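Local structure of coat protein (Pseudomonas phage PP7, 2QUD) at the interface of chains A and B. The protein forms the dimers that assemble into the icosahedral T=3 phage capsid, binds packaging signals in the genomic RNA and represses translation of the viral replicase. Numbering follows the deposited sequence. Chains: chain A/B, Coat protein.

The three contacts run outward along one half of the two-fold symmetric coat protein dimer. Contact 1 lies where the 76-89 strands of both chains pair and helix 94-109 of chain A crosses the partner's strand. Contact 2, with its C-alpha centre about 14 Å from that of contact 1, sets the helices and C-terminal segment of chain B on the sheet of chain A. Contact 3, its C-alpha centre about 7 Å from that of contact 2 and about 21 Å from that of contact 1, secures the last residues of chain B; the outer two share A:Thr7, B:Leu123 and B:Gly124. Strand pairing, helix packing and tail exchange thus interlock the subunits.

Contact 1: the interface of chains A and B. Residues chain A 84-86, 100-101, 103-105, 108; chain B 63, 81-84, 108, 117.
The indole of B:Trp82 is the apolar centre, held between two methyl groups of chain A. A:Val86 CG2 sits over one face, 3.5 Å from the centroid of the five-membered ring, and A:Thr104 CG2 covers the opposite face, 3.6 Å from the same centroid. With CG anti to the backbone N (chi1 -168°), the indole reaches across to helix 94-109 of chain A, where its outer edge lies beside A:Tyr101. The hydroxyl A:Thr104 OG1 donates to A:Leu100 O one helical turn back, 2.9 Å away, which helps to keep the methyl turned over the ring. At the edge of the indole, B:Trp82 NE1 gives a hydrogen bond of 3.0 Å to A:His84 ND1, nearly in both ring planes and 166° at H, which probably helps to set the rotation of both rings. The imidazoles of A:His84 and B:His84 meet edge to face, their planes 70° apart. B:His84 NE2 is hydrogen-bonded to a water 2.8 Å away, which also joins A:Thr104 OG1 to B:Trp82 O. On the far side of the indole, the phenol A:Tyr101 OH donates to a lone pair of B:Val108 O at 2.7 Å, at the end of the partner's helix. Reciprocal backbone bonds between A:Asp85 and B:Ser83, which like B:Val81 binds RNA, complete the rim. Here the antiparallel 76-89 strands join the two sheets across the dimer, with helix 94-109 of chain A laid over the seam.

Contact 2: the interface of chains A and B. Residues chain A 7-10, 31, 44, 46, 61; chain B 107, 110, 112-113, 116, 123-124.
Leucine and isoleucine side chains from two subunits interdigitate here, the sheet of chain A supplying one wall and the helices and C-terminal segment of chain B the other. The two branches of B:Leu107 meet A:Ile8 and A:Leu44: CD1 lies 3.9 Å from A:Ile8 CD1, and CD2 faces A:Leu44 CD1 tip to tip; A:Leu10 CD2 instead packs against its CA. A:Ile8 runs CG1 anti to the backbone N (chi1 -175°), so that its CD1 methyl enters this cluster while CB and CG1 lie along the amide of B:Gln112. B:Leu123 crosses A:Leu44 at about a right angle, its CD1 3.7 Å from A:Leu44 CD2, and its CB rests near the tip of the A:Phe31 ring. A:Leu61 CD2 touches B:Leu116 CD2 tip to tip at 3.8 Å. A polar link is made by the side-chain amide of B:Gln112: NE2 donates to A:Thr7 O at 3.1 Å, almost straight at 177°, onto a lone pair of the carbonyl, with A:Thr7 O itself lying in the plane of the glutamine amide. Behind this first shell, B:Thr110 OG1 donates to B:Leu107 O and accepts from B:Val113 N, tying the end of helix 94-108 to the start of helix 111-119, which probably helps to place B:Leu107 and B:Gln112. The other end of the same amide is held within chain B: B:Gly124 N donates to B:Gln112 OE1 at 2.7 Å, approaching from above the plane of the side-chain carbonyl.

Contact 3: the interface of chains A and B. Residues chain A 5-7, 21, 29; chain B 123-125.
The side chain of A:Lys6 follows the C-terminal tail of chain B. Its CB packs 3.8 Å from B:Gly124 CA, CG leans toward the carbonyl carbon of the same glycine, and CD comes within 3.7 Å of B:Gly124 O. CE follows at the margin of that carbonyl, and the bend at chi4 (49°) turns the terminal amino group NZ aside. Next to it the backbones pair: A:Thr7 N donates to the terminal carboxylate oxygen B:Arg125 OXT at 2.9 Å, and B:Arg125 N returns a bond to a lone pair of A:Thr7 O at 3.1 Å. A water bridges this carboxylate oxygen to A:Ser5 O. The guanidinium of B:Arg125 folds back, its NH2 meeting B:Gly124 O from above the carbonyl plane. At the other end of the tail, A:Gln29 NE2 spends its hydrogens on two acceptors, B:Leu123 O at 2.8 Å and the carboxylate A:Glu21 OE1 at 2.9 Å. These bonds hold the amide's rotation, leaving A:Gln29 OE1 to reach B:Leu123 N through a second water. By fixing the tail of one subunit beside the first strand of the other, the site extends the dimer interface to the chain terminus.

Contact 1: the interface of chains A and B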
# COMPACT_ATOMS: atom_id res chain seq x y z
N HIS A 84 2.35 -3.96 -0.44
CA HIS A 84 2.47 -3.37 0.89
C HIS A 84 3.26 -4.29 1.77
O HIS A 84 3.07 -5.50 1.75
CB HIS A 84 1.09 -3.15 1.51
CG HIS A 84 0.17 -2.37 0.64
ND1 HIS A 84 -0.08 -1.02 0.81
CD2 HIS A 84 -0.53 -2.76 -0.45
CE1 HIS A 84 -0.90 -0.62 -0.14
NE2 HIS A 84 -1.19 -1.65 -0.92
N ASP A 85 4.14 -3.71 2.59
CA ASP A 85 4.91 -4.46 3.56
C ASP A 85 4.79 -3.65 4.84
O ASP A 85 5.31 -2.54 4.93
CB ASP A 85 6.34 -4.57 3.09
CG ASP A 85 7.16 -5.54 3.92
OD1 ASP A 85 7.96 -6.26 3.29
OD2 ASP A 85 7.04 -5.59 5.16
N VAL A 86 4.10 -4.21 5.83
CA VAL A 86 3.79 -3.49 7.07
C VAL A 86 4.46 -4.25 8.23
O VAL A 86 4.26 -5.46 8.41
CB VAL A 86 2.25 -3.35 7.33
CG1 VAL A 86 1.97 -2.32 8.44
CG2 VAL A 86 1.45 -3.01 6.03
N LEU A 100 -0.43 4.49 12.33
CA LEU A 100 0.28 4.05 11.11
C LEU A 100 -0.74 3.82 9.98
O LEU A 100 -0.52 4.24 8.84
CB LEU A 100 1.11 2.79 11.40
CG LEU A 100 1.95 2.28 10.23
CD1 LEU A 100 3.08 3.25 10.00
CD2 LEU A 100 2.41 0.82 10.48
N TYR A 101 -1.80 3.09 10.29
CA TYR A 101 -2.89 2.87 9.35
C TYR A 101 -3.52 4.18 8.82
O TYR A 101 -3.64 4.42 7.61
CB TYR A 101 -3.98 1.97 10.01
CG TYR A 101 -5.17 1.87 9.13
CD1 TYR A 101 -5.18 1.04 8.00
CD2 TYR A 101 -6.30 2.69 9.34
CE1 TYR A 101 -6.28 0.99 7.14
CE2 TYR A 101 -7.38 2.65 8.46
CZ TYR A 101 -7.37 1.82 7.35
OH TYR A 101 -8.50 1.83 6.53
N LEU A 103 -2.47 7.26 8.90
CA LEU A 103 -1.52 8.05 8.09
C LEU A 103 -1.29 7.45 6.70
O LEU A 103 -1.17 8.18 5.72
CB LEU A 103 -0.20 8.21 8.82
CG LEU A 103 -0.29 9.11 10.07
CD1 LEU A 103 0.95 8.88 10.95
CD2 LEU A 103 -0.38 10.60 9.71
N THR A 104 -1.24 6.13 6.61
CA THR A 104 -1.04 5.50 5.33
C THR A 104 -2.28 5.66 4.44
O THR A 104 -2.18 5.91 3.33
CB THR A 104 -0.70 4.03 5.46
OG1 THR A 104 0.52 3.90 6.15
CG2 THR A 104 -0.59 3.40 4.13
N LYS A 105 -3.46 5.48 5.01
CA LYS A 105 -4.70 5.73 4.31
C LYS A 105 -4.70 7.14 3.74
O LYS A 105 -5.00 7.29 2.55
CB LYS A 105 -5.92 5.47 5.21
CG LYS A 105 -7.27 5.77 4.60
CD LYS A 105 -8.35 5.59 5.65
CE LYS A 105 -9.76 5.88 5.08
NZ LYS A 105 -9.93 7.21 4.40
N VAL A 108 -1.88 7.51 0.79
CA VAL A 108 -2.32 6.89 -0.45
C VAL A 108 -3.38 7.74 -1.11
O VAL A 108 -3.36 7.90 -2.31
CB VAL A 108 -2.81 5.45 -0.23
CG1 VAL A 108 -3.39 4.88 -1.52
CG2 VAL A 108 -1.67 4.59 0.25
N LEU B 63 6.89 4.70 4.98
CA LEU B 63 6.48 5.54 6.10
C LEU B 63 6.97 4.87 7.37
O LEU B 63 6.60 3.74 7.68
CB LEU B 63 4.97 5.70 6.14
CG LEU B 63 4.39 6.72 7.13
CD1 LEU B 63 4.86 8.10 6.73
CD2 LEU B 63 2.86 6.65 7.23
N VAL B 81 6.46 0.39 10.42
CA VAL B 81 6.79 0.75 9.07
C VAL B 81 5.66 0.29 8.14
O VAL B 81 5.17 -0.81 8.28
CB VAL B 81 8.10 0.14 8.63
CG1 VAL B 81 8.44 0.61 7.22
CG2 VAL B 81 9.20 0.53 9.61
N TRP B 82 5.23 1.15 7.22
CA TRP B 82 4.36 0.73 6.15
C TRP B 82 5.00 1.18 4.84
O TRP B 82 5.07 2.38 4.55
CB TRP B 82 2.96 1.30 6.30
CG TRP B 82 1.93 0.69 5.37
CD1 TRP B 82 2.08 0.34 4.06
CD2 TRP B 82 0.56 0.42 5.70
NE1 TRP B 82 0.89 -0.13 3.55
CE2 TRP B 82 -0.04 -0.13 4.55
CE3 TRP B 82 -0.19 0.54 6.87
CZ2 TRP B 82 -1.38 -0.49 4.51
CZ3 TRP B 82 -1.53 0.20 6.83
CH2 TRP B 82 -2.10 -0.32 5.67
N SER B 83 5.50 0.19 4.09
CA SER B 83 6.17 0.39 2.82
C SER B 83 5.30 -0.02 1.63
O SER B 83 4.53 -0.95 1.74
CB SER B 83 7.49 -0.41 2.78
OG SER B 83 8.45 0.13 3.66
N HIS B 84 5.48 0.67 0.51
CA HIS B 84 4.80 0.44 -0.75
C HIS B 84 5.83 0.17 -1.82
O HIS B 84 6.82 0.89 -1.89
CB HIS B 84 4.01 1.67 -1.14
CG HIS B 84 3.07 2.13 -0.07
ND1 HIS B 84 1.72 1.85 -0.13
CD2 HIS B 84 3.28 2.78 1.09
CE1 HIS B 84 1.14 2.33 0.96
NE2 HIS B 84 2.07 2.91 1.71
N VAL B 108 -6.87 0.11 0.93
CA VAL B 108 -6.28 0.59 2.19
C VAL B 108 -7.39 1.15 3.07
O VAL B 108 -7.35 0.97 4.28
CB VAL B 108 -5.09 1.60 1.95
CG1 VAL B 108 -4.64 2.22 3.26
CG2 VAL B 108 -3.95 0.88 1.21
N VAL B 117 -4.13 -4.71 10.11
CA VAL B 117 -2.99 -4.00 10.67
C VAL B 117 -3.10 -3.69 12.16
O VAL B 117 -2.10 -3.76 12.88
CB VAL B 117 -2.71 -2.71 9.83
CG1 VAL B 117 -1.63 -1.84 10.44
CG2 VAL B 117 -2.31 -3.12 8.40
O HOH W 1 2.64 4.08 4.19

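Contact 2: the interface of chains A and B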
# COMPACT_ATOMS: atom_id res chain seq x y z
N THR A 7 -15.00 -12.76 1.11
CA THR A 7 -14.78 -11.68 0.16
C THR A 7 -14.21 -10.42 0.85
O THR A 7 -14.31 -10.23 2.05
CB THR A 7 -16.10 -11.27 -0.56
OG1 THR A 7 -17.02 -10.76 0.42
CG2 THR A 7 -16.75 -12.43 -1.36
N ILE A 8 -13.66 -9.55 0.01
CA ILE A 8 -13.35 -8.17 0.35
C ILE A 8 -13.89 -7.28 -0.79
O ILE A 8 -13.76 -7.62 -1.96
CB ILE A 8 -11.86 -7.95 0.65
CG1 ILE A 8 -11.59 -6.52 1.11
CG2 ILE A 8 -10.98 -8.34 -0.49
CD1 ILE A 8 -10.21 -6.32 1.75
N VAL A 9 -14.63 -6.22 -0.43
CA VAL A 9 -15.32 -5.36 -1.39
C VAL A 9 -14.65 -3.99 -1.42
O VAL A 9 -14.54 -3.31 -0.37
CB VAL A 9 -16.79 -5.22 -1.01
CG1 VAL A 9 -17.55 -4.34 -2.05
CG2 VAL A 9 -17.44 -6.60 -0.84
N LEU A 10 -14.17 -3.60 -2.61
CA LEU A 10 -13.56 -2.30 -2.85
C LEU A 10 -14.62 -1.41 -3.48
O LEU A 10 -15.30 -1.82 -4.42
CB LEU A 10 -12.37 -2.41 -3.79
CG LEU A 10 -11.30 -3.45 -3.38
CD1 LEU A 10 -10.06 -3.37 -4.26
CD2 LEU A 10 -10.92 -3.34 -1.92
N PHE A 31 -7.03 -13.78 -3.22
CA PHE A 31 -8.38 -13.33 -3.55
C PHE A 31 -8.37 -12.97 -5.04
O PHE A 31 -7.37 -12.42 -5.54
CB PHE A 31 -8.83 -12.09 -2.77
CG PHE A 31 -8.98 -12.29 -1.26
CD1 PHE A 31 -7.83 -12.40 -0.46
CD2 PHE A 31 -10.23 -12.38 -0.67
CE1 PHE A 31 -7.96 -12.59 0.91
CE2 PHE A 31 -10.36 -12.57 0.69
CZ PHE A 31 -9.24 -12.65 1.47
N LEU A 44 -5.41 -10.32 -5.37
CA LEU A 44 -4.83 -9.79 -4.13
C LEU A 44 -4.30 -10.97 -3.34
O LEU A 44 -5.03 -11.89 -3.02
CB LEU A 44 -5.89 -9.07 -3.29
CG LEU A 44 -5.42 -8.53 -1.91
CD1 LEU A 44 -4.27 -7.49 -2.06
CD2 LEU A 44 -6.59 -7.96 -1.11
N ALA A 46 -2.29 -12.05 0.19
CA ALA A 46 -2.10 -11.54 1.54
C ALA A 46 -1.42 -12.57 2.45
O ALA A 46 -1.71 -13.76 2.40
CB ALA A 46 -3.43 -11.10 2.12
N LEU A 61 0.74 -7.44 1.45
CA LEU A 61 -0.39 -7.43 0.55
C LEU A 61 0.16 -7.15 -0.83
O LEU A 61 0.96 -6.25 -0.99
CB LEU A 61 -1.36 -6.32 0.91
CG LEU A 61 -1.96 -6.28 2.33
CD1 LEU A 61 -2.89 -5.03 2.55
CD2 LEU A 61 -2.68 -7.61 2.60
N LEU B 107 -8.68 -0.17 -1.27
CA LEU B 107 -8.21 -1.32 -0.47
C LEU B 107 -7.73 -0.88 0.91
O LEU B 107 -8.14 -1.41 1.95
CB LEU B 107 -7.10 -2.02 -1.21
CG LEU B 107 -6.47 -3.16 -0.42
CD1 LEU B 107 -7.43 -4.25 0.00
CD2 LEU B 107 -5.32 -3.79 -1.24
N THR B 110 -10.38 0.14 3.47
CA THR B 110 -11.37 -0.83 3.95
C THR B 110 -11.21 -1.05 5.44
O THR B 110 -10.09 -1.05 5.97
CB THR B 110 -11.29 -2.21 3.25
OG1 THR B 110 -9.98 -2.78 3.47
CG2 THR B 110 -11.61 -2.10 1.77
N GLN B 112 -11.53 -3.92 6.65
CA GLN B 112 -10.76 -5.16 6.73
C GLN B 112 -9.25 -4.91 6.84
O GLN B 112 -8.53 -5.54 7.65
CB GLN B 112 -11.06 -6.06 5.54
CG GLN B 112 -12.41 -6.74 5.60
CD GLN B 112 -12.59 -7.82 4.56
OE1 GLN B 112 -11.62 -8.48 4.18
NE2 GLN B 112 -13.82 -8.00 4.10
N VAL B 113 -8.73 -3.99 6.03
CA VAL B 113 -7.30 -3.71 6.10
C VAL B 113 -6.97 -3.04 7.44
O VAL B 113 -5.96 -3.34 8.03
CB VAL B 113 -6.78 -2.90 4.89
CG1 VAL B 113 -5.40 -2.35 5.15
CG2 VAL B 113 -6.79 -3.80 3.66
N LEU B 116 -6.75 -5.86 9.91
CA LEU B 116 -5.53 -6.63 9.71
C LEU B 116 -4.35 -5.98 10.40
O LEU B 116 -3.62 -6.61 11.10
CB LEU B 116 -5.24 -6.79 8.21
CG LEU B 116 -3.95 -7.46 7.79
CD1 LEU B 116 -3.88 -8.83 8.43
CD2 LEU B 116 -3.89 -7.49 6.25
N LEU B 123 -7.63 -10.80 6.18
CA LEU B 123 -8.69 -10.37 5.27
C LEU B 123 -9.69 -11.47 4.97
O LEU B 123 -9.41 -12.68 5.10
CB LEU B 123 -8.08 -9.88 3.95
CG LEU B 123 -7.09 -8.72 4.04
CD1 LEU B 123 -6.64 -8.38 2.61
CD2 LEU B 123 -7.63 -7.51 4.83
N GLY B 124 -10.88 -11.03 4.58
CA GLY B 124 -11.92 -11.91 4.07
C GLY B 124 -13.02 -12.06 5.10
O GLY B 124 -12.75 -12.44 6.23

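Contact 3: the interface of chains A and B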
# COMPACT_ATOMS: atom_id res chain seq x y z
N SER A 5 -17.72 -18.48 0.39
CA SER A 5 -16.36 -18.01 0.17
C SER A 5 -16.24 -16.58 0.69
O SER A 5 -17.11 -15.75 0.48
CB SER A 5 -15.98 -18.07 -1.31
OG SER A 5 -15.82 -19.41 -1.75
N LYS A 6 -15.13 -16.33 1.37
CA LYS A 6 -14.81 -15.04 1.96
C LYS A 6 -14.59 -14.00 0.86
O LYS A 6 -14.08 -14.32 -0.18
CB LYS A 6 -13.53 -15.17 2.81
CG LYS A 6 -13.70 -16.05 4.05
CD LYS A 6 -12.48 -15.90 4.90
CE LYS A 6 -12.58 -16.60 6.29
NZ LYS A 6 -13.05 -18.01 6.36
N THR A 7 -15.00 -12.76 1.11
CA THR A 7 -14.78 -11.68 0.16
C THR A 7 -14.21 -10.42 0.85
O THR A 7 -14.31 -10.23 2.05
CB THR A 7 -16.10 -11.27 -0.56
OG1 THR A 7 -17.02 -10.76 0.42
CG2 THR A 7 -16.75 -12.43 -1.36
N GLU A 21 -12.06 -14.99 -2.04
CA GLU A 21 -10.97 -15.88 -1.62
C GLU A 21 -11.00 -17.16 -2.46
O GLU A 21 -12.04 -17.84 -2.54
CB GLU A 21 -11.05 -16.21 -0.15
CG GLU A 21 -9.76 -16.75 0.46
CD GLU A 21 -9.92 -17.08 1.93
OE1 GLU A 21 -9.18 -16.52 2.78
OE2 GLU A 21 -10.76 -17.95 2.22
N GLN A 29 -3.07 -16.07 1.64
CA GLN A 29 -4.38 -16.05 1.04
C GLN A 29 -4.28 -15.44 -0.33
O GLN A 29 -3.45 -14.57 -0.55
CB GLN A 29 -5.36 -15.22 1.86
CG GLN A 29 -5.59 -15.71 3.23
CD GLN A 29 -6.20 -14.65 4.10
OE1 GLN A 29 -5.48 -13.88 4.73
NE2 GLN A 29 -7.53 -14.55 4.07
N LEU B 123 -7.63 -10.80 6.18
CA LEU B 123 -8.69 -10.37 5.27
C LEU B 123 -9.69 -11.47 4.97
O LEU B 123 -9.41 -12.68 5.10
CB LEU B 123 -8.08 -9.88 3.95
CG LEU B 123 -7.09 -8.72 4.04
CD1 LEU B 123 -6.64 -8.38 2.61
CD2 LEU B 123 -7.63 -7.51 4.83
N GLY B 124 -10.88 -11.03 4.58
CA GLY B 124 -11.92 -11.91 4.07
C GLY B 124 -13.02 -12.06 5.10
O GLY B 124 -12.75 -12.44 6.23
N ARG B 125 -14.25 -11.78 4.68
CA ARG B 125 -15.45 -11.92 5.56
C ARG B 125 -16.58 -12.58 4.79
O ARG B 125 -17.49 -13.10 5.45
CB ARG B 125 -15.93 -10.55 6.06
CG ARG B 125 -14.93 -9.75 6.83
CD ARG B 125 -14.62 -10.33 8.21
NE ARG B 125 -13.73 -9.43 8.94
CZ ARG B 125 -12.41 -9.34 8.75
NH1 ARG B 125 -11.70 -8.44 9.43
NH2 ARG B 125 -11.80 -10.13 7.89
OXT ARG B 125 -16.63 -12.63 3.56
O HOH W 2 -5.10 -11.23 5.23
O HOH W 3 -18.46 -13.50 2.02